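Local coordinates for capsule biosynthesis protein CapD proenzyme (Bacillus anthracis, PDB 3G9K) that cleaves the poly-gamma-D-glutamate capsule of the anthrax bacillus and joins the fragments by an amide bond to meso-diaminopimelic acid of the peptidoglycan, at residues S26-V37 / V50-E59; V243-K254 / M299-M308. All blocks are in the same frame, centred on the assembly; numbering follows the deposited sequence.

Contact 1: residues S26-V37 / V50-E59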
loop_
_atom_site.group_PDB
_atom_site.type_symbol
_atom_site.label_atom_id
_atom_site.label_comp_id
_atom_site.label_asym_id
_atom_site.label_seq_id
_atom_site.Cartn_x
_atom_site.Cartn_y
_atom_site.Cartn_z
ATOM N N SER A 26 -0.922 2.202 -9.077
ATOM C CA SER A 26 0.229 3.083 -9.339
ATOM C C SER A 26 1.017 2.676 -10.616
ATOM O O SER A 26 2.112 3.174 -10.893
ATOM C CB SER A 26 1.161 3.140 -8.155
ATOM O OG SER A 26 1.542 1.860 -7.756
ATOM N N HIS A 27 0.487 1.745 -11.379
ATOM C CA HIS A 27 1.079 1.470 -12.704
ATOM C C HIS A 27 -0.038 1.236 -13.727
ATOM O O HIS A 27 -0.904 0.440 -13.480
ATOM C CB HIS A 27 2.035 0.274 -12.674
ATOM C CG HIS A 27 2.943 0.200 -13.874
ATOM N ND1 HIS A 27 2.498 -0.199 -15.108
ATOM C CD2 HIS A 27 4.270 0.453 -14.016
ATOM C CE1 HIS A 27 3.504 -0.168 -15.972
ATOM N NE2 HIS A 27 4.592 0.225 -15.335
ATOM N N PRO A 28 0.005 1.921 -14.887
ATOM C CA PRO A 28 -1.032 1.745 -15.924
ATOM C C PRO A 28 -1.224 0.316 -16.450
ATOM O O PRO A 28 -2.300 0.009 -16.917
ATOM C CB PRO A 28 -0.563 2.681 -17.058
ATOM C CG PRO A 28 0.860 2.858 -16.830
ATOM C CD PRO A 28 0.993 2.915 -15.311
ATOM N N LEU A 29 -0.207 -0.546 -16.392
ATOM C CA LEU A 29 -0.373 -1.933 -16.831
ATOM C C LEU A 29 -1.171 -2.757 -15.809
ATOM O O LEU A 29 -1.886 -3.668 -16.175
ATOM C CB LEU A 29 0.981 -2.598 -17.150
ATOM C CG LEU A 29 1.754 -2.046 -18.357
ATOM C CD1 LEU A 29 3.083 -2.841 -18.632
ATOM C CD2 LEU A 29 0.840 -2.043 -19.592
ATOM N N ALA A 30 -1.015 -2.428 -14.526
ATOM C CA ALA A 30 -1.808 -3.024 -13.454
ATOM C C ALA A 30 -3.250 -2.605 -13.599
ATOM O O ALA A 30 -4.150 -3.447 -13.448
ATOM C CB ALA A 30 -1.263 -2.635 -12.060
ATOM N N VAL A 31 -3.469 -1.315 -13.870
ATOM C CA VAL A 31 -4.835 -0.834 -14.142
ATOM C C VAL A 31 -5.413 -1.628 -15.315
ATOM O O VAL A 31 -6.475 -2.192 -15.222
ATOM C CB VAL A 31 -4.915 0.675 -14.427
ATOM C CG1 VAL A 31 -6.404 1.128 -14.749
ATOM C CG2 VAL A 31 -4.318 1.512 -13.262
ATOM N N GLU A 32 -4.684 -1.685 -16.419
ATOM C CA GLU A 32 -5.150 -2.409 -17.599
ATOM C C GLU A 32 -5.499 -3.886 -17.389
ATOM O O GLU A 32 -6.559 -4.359 -17.829
ATOM C CB GLU A 32 -4.107 -2.260 -18.686
ATOM C CG GLU A 32 -4.520 -2.904 -19.982
ATOM C CD GLU A 32 -3.450 -2.832 -21.026
ATOM O OE1 GLU A 32 -2.588 -1.941 -20.954
ATOM O OE2 GLU A 32 -3.490 -3.680 -21.944
ATOM N N GLU A 33 -4.594 -4.637 -16.772
ATOM C CA GLU A 33 -4.844 -6.037 -16.509
ATOM C C GLU A 33 -5.973 -6.297 -15.536
ATOM O O GLU A 33 -6.695 -7.288 -15.652
ATOM C CB GLU A 33 -3.565 -6.728 -16.042
ATOM C CG GLU A 33 -2.437 -6.663 -17.047
ATOM C CD GLU A 33 -2.761 -7.407 -18.357
ATOM O OE1 GLU A 33 -3.617 -8.321 -18.362
ATOM O OE2 GLU A 33 -2.109 -7.081 -19.383
ATOM N N GLY A 34 -6.106 -5.440 -14.541
ATOM C CA GLY A 34 -7.207 -5.506 -13.597
ATOM C C GLY A 34 -8.577 -5.271 -14.222
ATOM O O GLY A 34 -9.542 -6.000 -13.927
HETATM N N MSE A 35 -8.627 -4.246 -15.081
HETATM C CA MSE A 35 -9.824 -3.932 -15.878
HETATM C C MSE A 35 -10.199 -5.084 -16.819
HETATM O O MSE A 35 -11.378 -5.392 -16.975
HETATM C CB MSE A 35 -9.622 -2.651 -16.693
HETATM C CG MSE A 35 -9.680 -1.348 -15.893
HETATM SE SE MSE A 35 -11.342 -1.064 -14.939
HETATM C CE MSE A 35 -12.457 -0.389 -16.394
ATOM N N LYS A 36 -9.193 -5.687 -17.501
ATOM C CA LYS A 36 -9.395 -6.883 -18.352
ATOM C C LYS A 36 -10.105 -8.049 -17.623
ATOM O O LYS A 36 -11.072 -8.618 -18.148
ATOM C CB LYS A 36 -8.060 -7.276 -19.022
ATOM C CG LYS A 36 -8.076 -8.367 -20.134
ATOM C CD LYS A 36 -6.698 -8.359 -20.816
ATOM C CE LYS A 36 -6.453 -9.452 -21.812
ATOM N NZ LYS A 36 -5.309 -9.031 -22.734
ATOM N N VAL A 37 -9.668 -8.390 -16.413
ATOM C CA VAL A 37 -10.329 -9.405 -15.601
ATOM C C VAL A 37 -11.788 -9.047 -15.335
ATOM O O VAL A 37 -12.698 -9.903 -15.390
ATOM C CB VAL A 37 -9.572 -9.614 -14.248
ATOM C CG1 VAL A 37 -10.357 -10.459 -13.267
ATOM C CG2 VAL A 37 -8.201 -10.234 -14.514
ATOM N N VAL A 50 -4.513 -10.767 -9.791
ATOM C CA VAL A 50 -3.872 -10.415 -11.072
ATOM C C VAL A 50 -3.052 -9.112 -10.938
ATOM O O VAL A 50 -1.890 -9.048 -11.319
ATOM C CB VAL A 50 -4.925 -10.246 -12.158
ATOM C CG1 VAL A 50 -4.319 -9.630 -13.355
ATOM C CG2 VAL A 50 -5.568 -11.622 -12.492
ATOM N N VAL A 51 -3.687 -8.075 -10.423
ATOM C CA VAL A 51 -3.056 -6.787 -10.169
ATOM C C VAL A 51 -1.845 -6.933 -9.254
ATOM O O VAL A 51 -0.818 -6.317 -9.501
ATOM C CB VAL A 51 -4.052 -5.738 -9.590
ATOM C CG1 VAL A 51 -3.312 -4.497 -9.070
ATOM C CG2 VAL A 51 -5.114 -5.307 -10.653
ATOM N N SER A 52 -1.976 -7.696 -8.174
ATOM C CA SER A 52 -0.833 -7.816 -7.217
ATOM C C SER A 52 0.382 -8.437 -7.879
ATOM O O SER A 52 1.497 -7.915 -7.796
ATOM C CB SER A 52 -1.192 -8.611 -5.991
ATOM O OG SER A 52 -2.151 -7.919 -5.255
ATOM N N TYR A 53 0.163 -9.524 -8.595
ATOM C CA TYR A 53 1.259 -10.138 -9.351
ATOM C C TYR A 53 1.876 -9.265 -10.504
ATOM O O TYR A 53 3.083 -9.268 -10.731
ATOM C CB TYR A 53 0.806 -11.519 -9.846
ATOM C CG TYR A 53 1.093 -12.673 -8.912
ATOM C CD1 TYR A 53 0.090 -13.279 -8.183
ATOM C CD2 TYR A 53 2.372 -13.198 -8.819
ATOM C CE1 TYR A 53 0.369 -14.413 -7.346
ATOM C CE2 TYR A 53 2.646 -14.259 -8.016
ATOM C CZ TYR A 53 1.643 -14.871 -7.272
ATOM O OH TYR A 53 1.992 -15.918 -6.482
ATOM N N VAL A 54 1.055 -8.536 -11.252
ATOM C CA VAL A 54 1.532 -7.626 -12.298
ATOM C C VAL A 54 2.443 -6.509 -11.730
ATOM O O VAL A 54 3.523 -6.248 -12.259
ATOM C CB VAL A 54 0.321 -7.028 -13.093
ATOM C CG1 VAL A 54 0.738 -5.797 -13.881
ATOM C CG2 VAL A 54 -0.311 -8.135 -13.968
ATOM N N LEU A 55 2.028 -5.934 -10.612
ATOM C CA LEU A 55 2.741 -4.892 -9.886
ATOM C C LEU A 55 4.091 -5.435 -9.440
ATOM O O LEU A 55 5.106 -4.733 -9.564
ATOM C CB LEU A 55 1.912 -4.369 -8.705
ATOM C CG LEU A 55 0.778 -3.409 -9.089
ATOM C CD1 LEU A 55 -0.069 -3.199 -7.859
ATOM C CD2 LEU A 55 1.301 -2.101 -9.682
ATOM N N GLY A 56 4.140 -6.693 -9.003
ATOM C CA GLY A 56 5.420 -7.333 -8.618
ATOM C C GLY A 56 6.375 -7.435 -9.781
ATOM O O GLY A 56 7.618 -7.487 -9.634
ATOM N N VAL A 57 5.816 -7.474 -10.981
ATOM C CA VAL A 57 6.670 -7.548 -12.182
ATOM C C VAL A 57 7.043 -6.169 -12.733
ATOM O O VAL A 57 8.207 -5.882 -13.013
ATOM C CB VAL A 57 5.982 -8.397 -13.282
ATOM C CG1 VAL A 57 6.761 -8.292 -14.574
ATOM C CG2 VAL A 57 5.864 -9.858 -12.839
ATOM N N VAL A 58 6.058 -5.307 -12.911
ATOM C CA VAL A 58 6.274 -4.047 -13.618
ATOM C C VAL A 58 6.586 -2.884 -12.675
ATOM O O VAL A 58 7.076 -1.823 -13.117
ATOM C CB VAL A 58 5.046 -3.692 -14.538
ATOM C CG1 VAL A 58 4.747 -4.847 -15.523
ATOM C CG2 VAL A 58 3.789 -3.361 -13.691
ATOM N N GLU A 59 6.240 -3.034 -11.402
ATOM C CA GLU A 59 6.531 -2.020 -10.406
ATOM C C GLU A 59 7.393 -2.644 -9.298
ATOM O O GLU A 59 7.133 -2.473 -8.126
ATOM C CB GLU A 59 5.248 -1.449 -9.820
ATOM C CG GLU A 59 5.507 -0.138 -9.171
ATOM C CD GLU A 59 4.309 0.385 -8.400
ATOM O OE1 GLU A 59 3.669 -0.412 -7.680
ATOM O OE2 GLU A 59 4.026 1.592 -8.525
#
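His27 and Val58 meet where the two helices come together at one end of this contact. His27 CB rests near Leu55, 3.9 Å from its CD2. CG lies anti to the backbone N (chi1 -164°), which carries the ring toward helix 50-58. There Val58 CG2 sits over the His27 ring centre, 3.7 Å from the centroid and 10° off the normal, a CH-pi contact. At the ring edge, His27 ND1 accepts from Leu29 N at 3.0 Å, with the donor close to the ring plane. This bond caps the helix start at the N-cap position. The ring is thus held from two directions: the capping bond fixes its rotation and Val58 packs on one face.

Next to the histidine, Ser26 OG donates to Glu59 OE2 at 2.6 Å, on the syn side of the carboxylate. Glu59 OE1 has a second partner, Thr2 OG1 of the other CapD chain. In the gamma-glutamyltransferase family, Ntn hydrolases, that second chain begins with the catalytic threonine. The link is consistent with a place beside the active site.

The helix axes come within 8.8 Å. Ala30 faces the other helix, and its CB touches Leu55 CD2 at 3.5 Å. Val51 CG2 lies 3.6 Å from Gly34 CA, where the absence of a side chain permits the approach. Val37 and Val50 slide past each other, CG2 to CG2, at 3.6 Å.

The segments run nearly antiparallel, at 155°, as a largely buried helical hairpin of the first of the two CapD chains. Helix 120-133 packs on Leu29, Glu33 and Val50. Tyr53 and Val57 turn to helix 176-188, and Phe4 of the other CapD chain packs on Val51.

Contact 2: residues V243-K254 / M299-M308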
loop_
_atom_site.group_PDB
_atom_site.type_symbol
_atom_site.label_atom_id
_atom_site.label_comp_id
_atom_site.label_asym_id
_atom_site.label_seq_id
_atom_site.Cartn_x
_atom_site.Cartn_y
_atom_site.Cartn_z
ATOM N N VAL A 243 -6.041 1.524 13.187
ATOM C CA VAL A 243 -6.476 2.195 14.440
ATOM C C VAL A 243 -5.950 3.650 14.525
ATOM O O VAL A 243 -6.700 4.586 14.801
ATOM C CB VAL A 243 -6.064 1.417 15.708
ATOM C CG1 VAL A 243 -6.297 2.290 16.957
ATOM C CG2 VAL A 243 -6.821 0.072 15.812
ATOM N N THR A 244 -4.670 3.833 14.247
ATOM C CA THR A 244 -4.047 5.152 14.287
ATOM C C THR A 244 -4.692 6.100 13.287
ATOM O O THR A 244 -4.949 7.237 13.602
ATOM C CB THR A 244 -2.541 5.048 14.029
ATOM O OG1 THR A 244 -1.956 4.170 14.993
ATOM C CG2 THR A 244 -1.857 6.413 14.119
ATOM N N LEU A 245 -4.948 5.622 12.074
ATOM C CA LEU A 245 -5.554 6.464 11.042
ATOM C C LEU A 245 -6.948 6.903 11.446
ATOM O O LEU A 245 -7.281 8.086 11.349
ATOM C CB LEU A 245 -5.611 5.702 9.709
ATOM C CG LEU A 245 -6.490 6.287 8.610
ATOM C CD1 LEU A 245 -6.180 7.760 8.309
ATOM C CD2 LEU A 245 -6.324 5.398 7.358
ATOM N N LEU A 246 -7.751 5.964 11.946
ATOM C CA LEU A 246 -9.129 6.270 12.340
ATOM C C LEU A 246 -9.244 7.186 13.589
ATOM O O LEU A 246 -10.110 8.049 13.657
ATOM C CB LEU A 246 -9.890 4.968 12.616
ATOM C CG LEU A 246 -11.321 4.837 12.104
ATOM C CD1 LEU A 246 -12.025 3.655 12.770
ATOM C CD2 LEU A 246 -12.128 6.104 12.140
ATOM N N GLN A 247 -8.403 6.944 14.580
ATOM C CA GLN A 247 -8.230 7.882 15.682
ATOM C C GLN A 247 -7.946 9.320 15.211
ATOM O O GLN A 247 -8.583 10.278 15.688
ATOM C CB GLN A 247 -7.078 7.425 16.585
ATOM C CG GLN A 247 -7.387 6.194 17.401
ATOM C CD GLN A 247 -6.184 5.684 18.177
ATOM O OE1 GLN A 247 -5.034 6.031 17.874
ATOM N NE2 GLN A 247 -6.448 4.857 19.214
HETATM N N MSE A 248 -7.009 9.452 14.312
HETATM C CA MSE A 248 -6.651 10.751 13.747
HETATM C C MSE A 248 -7.801 11.401 12.970
HETATM O O MSE A 248 -8.027 12.605 13.092
HETATM C CB MSE A 248 -5.409 10.643 12.869
HETATM C CG MSE A 248 -4.112 10.471 13.638
HETATM SE SE MSE A 248 -2.534 10.376 12.551
HETATM C CE MSE A 248 -2.674 12.042 11.595
ATOM N N LEU A 249 -8.493 10.607 12.151
ATOM C CA LEU A 249 -9.670 11.100 11.446
ATOM C C LEU A 249 -10.722 11.588 12.447
ATOM O O LEU A 249 -11.285 12.658 12.265
ATOM C CB LEU A 249 -10.278 10.020 10.548
ATOM C CG LEU A 249 -9.465 9.589 9.306
ATOM C CD1 LEU A 249 -10.093 8.341 8.698
ATOM C CD2 LEU A 249 -9.352 10.720 8.237
ATOM N N LYS A 250 -10.985 10.778 13.478
ATOM C CA LYS A 250 -12.003 11.105 14.480
ATOM C C LYS A 250 -11.592 12.318 15.331
ATOM O O LYS A 250 -12.413 13.217 15.558
ATOM C CB LYS A 250 -12.328 9.894 15.331
ATOM C CG LYS A 250 -13.071 8.807 14.582
ATOM C CD LYS A 250 -13.427 7.661 15.499
ATOM C CE LYS A 250 -14.626 8.021 16.393
ATOM N NZ LYS A 250 -15.942 7.987 15.689
ATOM N N LEU A 251 -10.336 12.356 15.765
ATOM C CA LEU A 251 -9.751 13.561 16.366
ATOM C C LEU A 251 -9.893 14.830 15.499
ATOM O O LEU A 251 -10.230 15.897 16.017
ATOM C CB LEU A 251 -8.281 13.313 16.724
ATOM C CG LEU A 251 -8.032 12.465 17.995
ATOM C CD1 LEU A 251 -6.594 11.922 18.084
ATOM C CD2 LEU A 251 -8.379 13.320 19.237
ATOM N N ALA A 252 -9.625 14.734 14.184
ATOM C CA ALA A 252 -9.739 15.890 13.290
ATOM C C ALA A 252 -11.191 16.346 13.117
ATOM O O ALA A 252 -11.468 17.543 13.052
ATOM C CB ALA A 252 -9.083 15.581 11.927
ATOM N N GLU A 253 -12.117 15.387 13.045
ATOM C CA GLU A 253 -13.546 15.683 13.048
ATOM C C GLU A 253 -13.964 16.460 14.316
ATOM O O GLU A 253 -14.600 17.515 14.229
ATOM C CB GLU A 253 -14.356 14.389 12.970
ATOM C CG GLU A 253 -15.857 14.588 13.139
ATOM C CD GLU A 253 -16.677 13.377 12.775
ATOM O OE1 GLU A 253 -16.127 12.235 12.761
ATOM O OE2 GLU A 253 -17.887 13.577 12.523
ATOM N N LYS A 254 -13.605 15.918 15.477
ATOM C CA LYS A 254 -14.058 16.461 16.778
ATOM C C LYS A 254 -13.464 17.827 17.056
ATOM O O LYS A 254 -14.123 18.715 17.584
ATOM C CB LYS A 254 -13.639 15.528 17.911
ATOM C CG LYS A 254 -14.289 15.884 19.222
ATOM C CD LYS A 254 -14.013 14.880 20.310
ATOM C CE LYS A 254 -14.750 15.291 21.607
ATOM N NZ LYS A 254 -13.969 14.878 22.789
HETATM N N MSE A 299 -10.579 0.800 20.643
HETATM C CA MSE A 299 -9.549 1.833 20.511
HETATM C C MSE A 299 -9.914 2.943 19.505
HETATM O O MSE A 299 -9.240 3.971 19.439
HETATM C CB MSE A 299 -8.213 1.202 20.131
HETATM C CG MSE A 299 -7.594 0.333 21.209
HETATM SE SE MSE A 299 -5.825 -0.271 20.661
HETATM C CE MSE A 299 -4.813 1.337 21.061
ATOM N N VAL A 300 -10.946 2.752 18.701
ATOM C CA VAL A 300 -11.417 3.756 17.713
ATOM C C VAL A 300 -12.843 4.264 18.032
ATOM O O VAL A 300 -13.483 4.970 17.220
ATOM C CB VAL A 300 -11.367 3.158 16.287
ATOM C CG1 VAL A 300 -9.931 2.796 15.921
ATOM C CG2 VAL A 300 -12.258 1.931 16.208
ATOM N N SER A 301 -13.340 3.891 19.215
ATOM C CA SER A 301 -14.672 4.273 19.677
ATOM C C SER A 301 -14.714 5.744 20.082
ATOM O O SER A 301 -13.713 6.296 20.546
ATOM C CB SER A 301 -15.074 3.404 20.893
ATOM O OG SER A 301 -14.261 3.704 22.021
ATOM N N ASP A 302 -15.879 6.369 19.935
ATOM C CA ASP A 302 -16.053 7.763 20.376
ATOM C C ASP A 302 -15.550 7.989 21.805
ATOM O O ASP A 302 -14.935 9.019 22.099
ATOM C CB ASP A 302 -17.518 8.205 20.281
ATOM C CG ASP A 302 -17.994 8.380 18.854
ATOM O OD1 ASP A 302 -17.181 8.792 18.001
ATOM O OD2 ASP A 302 -19.193 8.119 18.584
ATOM N N LYS A 303 -15.789 7.016 22.680
ATOM C CA LYS A 303 -15.411 7.160 24.091
ATOM C C LYS A 303 -13.904 7.049 24.299
ATOM O O LYS A 303 -13.333 7.747 25.139
ATOM C CB LYS A 303 -16.165 6.150 24.972
ATOM C CG LYS A 303 -17.555 6.660 25.461
ATOM C CD LYS A 303 -17.885 6.120 26.856
ATOM C CE LYS A 303 -19.335 6.396 27.289
ATOM N NZ LYS A 303 -19.539 6.149 28.759
ATOM N N TYR A 304 -13.247 6.190 23.527
ATOM C CA TYR A 304 -11.792 6.119 23.595
ATOM C C TYR A 304 -11.170 7.416 23.073
ATOM O O TYR A 304 -10.264 7.957 23.705
ATOM C CB TYR A 304 -11.250 4.923 22.811
ATOM C CG TYR A 304 -9.782 4.666 23.061
ATOM C CD1 TYR A 304 -9.377 3.751 24.020
ATOM C CD2 TYR A 304 -8.804 5.360 22.364
ATOM C CE1 TYR A 304 -8.044 3.514 24.264
ATOM C CE2 TYR A 304 -7.470 5.141 22.603
ATOM C CZ TYR A 304 -7.088 4.215 23.555
ATOM O OH TYR A 304 -5.746 3.978 23.795
ATOM N N ILE A 305 -11.652 7.894 21.921
ATOM C CA ILE A 305 -11.186 9.167 21.339
ATOM C C ILE A 305 -11.407 10.332 22.334
ATOM O O ILE A 305 -10.551 11.217 22.456
ATOM C CB ILE A 305 -11.848 9.477 19.951
ATOM C CG1 ILE A 305 -11.062 8.812 18.799
ATOM C CG2 ILE A 305 -11.871 10.972 19.664
ATOM C CD1 ILE A 305 -10.996 7.314 18.866
ATOM N N SER A 306 -12.549 10.311 23.032
ATOM C CA SER A 306 -12.858 11.260 24.133
ATOM C C SER A 306 -11.733 11.397 25.140
ATOM O O SER A 306 -11.400 12.510 25.564
ATOM C CB SER A 306 -14.090 10.806 24.922
ATOM O OG SER A 306 -15.283 11.179 24.277
ATOM N N THR A 307 -11.150 10.282 25.529
ATOM C CA THR A 307 -10.104 10.262 26.548
ATOM C C THR A 307 -8.683 10.432 26.046
ATOM O O THR A 307 -7.751 10.330 26.798
ATOM C CB THR A 307 -10.180 8.973 27.365
ATOM O OG1 THR A 307 -10.007 7.856 26.512
ATOM C CG2 THR A 307 -11.514 8.847 27.967
HETATM N N MSE A 308 -8.463 10.644 24.818
HETATM C CA MSE A 308 -7.128 10.715 24.221
HETATM C C MSE A 308 -6.452 12.062 24.461
HETATM O O MSE A 308 -7.030 13.117 24.184
HETATM C CB MSE A 308 -7.190 10.414 22.720
HETATM C CG MSE A 308 -7.644 9.005 22.396
HETATM SE SE MSE A 308 -7.346 8.549 20.524
HETATM C CE MSE A 308 -5.427 8.423 20.589
HETATM O O HOH W 1 -15.619 4.999 15.724
#
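Val300 and Ile305 are the two main bumps that 299-308 presses onto helix 243-254. The contact packs the end of the modelled part of this chain onto helix 242-254 and strand 219-228. Val300 fits between Val243 and Leu246. Its CG1 rests 3.8 Å from Val243 CG1, and Val300 CB lies 3.6 Å from Leu246 CD1. The second bump, Ile305, enters a hollow lined by Gln247, Lys250 and Leu251. Ile305 CG1 meets Lys250 CB at 3.8 Å, while CG2 faces Leu251 CD2 and CD1 turns to Gln247 CG. Met308, a selenomethionine, adds to the packing: SE lies beside Gln247 CG and Leu251 CD1, and CE meets Gln247 OE1.

Gln247 is itself a bump in the opposite direction. Its chain runs extended beyond CG, and this takes the amide to the backbone of Met299. Gln247 NE2 donates to Met299 O at 2.9 Å in a nearly straight bond, 168° at the hydrogen. The acceptor lies close to the amide plane, but the donor is tilted from the carbonyl plane. Gln247 NE2 also comes obliquely near the Tyr304 ring, at 3.6 Å from CE2. The amide and ring planes are almost parallel.

Lys250 bends twice near its end (chi3 77°, chi4 76°), curling past Val300 O toward Asp302. Lys250 NZ reaches Asp302 OD1 at 2.7 Å, a salt bridge on the syn side and well out of the carboxylate plane. A water accepts from NZ and donates to Val300 O at 2.6 Å. Asn227 O, on strand 219-228, also accepts from NZ.

The lysine ammonium therefore has three oxygen partners, one of them a carboxylate, and this would favour its charged form. Apolar bumps settle the fit, while Gln247 and Lys250 hold the backbone ahead of helix 302-306, and its first residue, Asp302.

From the N terminus, strand 22-25 leads into helix 28-39. Contact 1 then closes a short loop, with 12 residues between its segments, as helix 44-58 folds back. The chain next runs through strands 68-74 and 79-83, then several helices, then strands 219-228 and 231-235, which complete the same antiparallel sheet. Contact 2 closes a larger loop of 44 residues that includes helix 264-284. The two loops follow in series and neither nest nor cross. The centres of contact 1 and contact 2 lie about 35 Å apart, on opposite sides of the chain's centre. Contact 1 joins two early helices; contact 2 ties the end of the modelled chain to helix 242-254, next to strand 219-228.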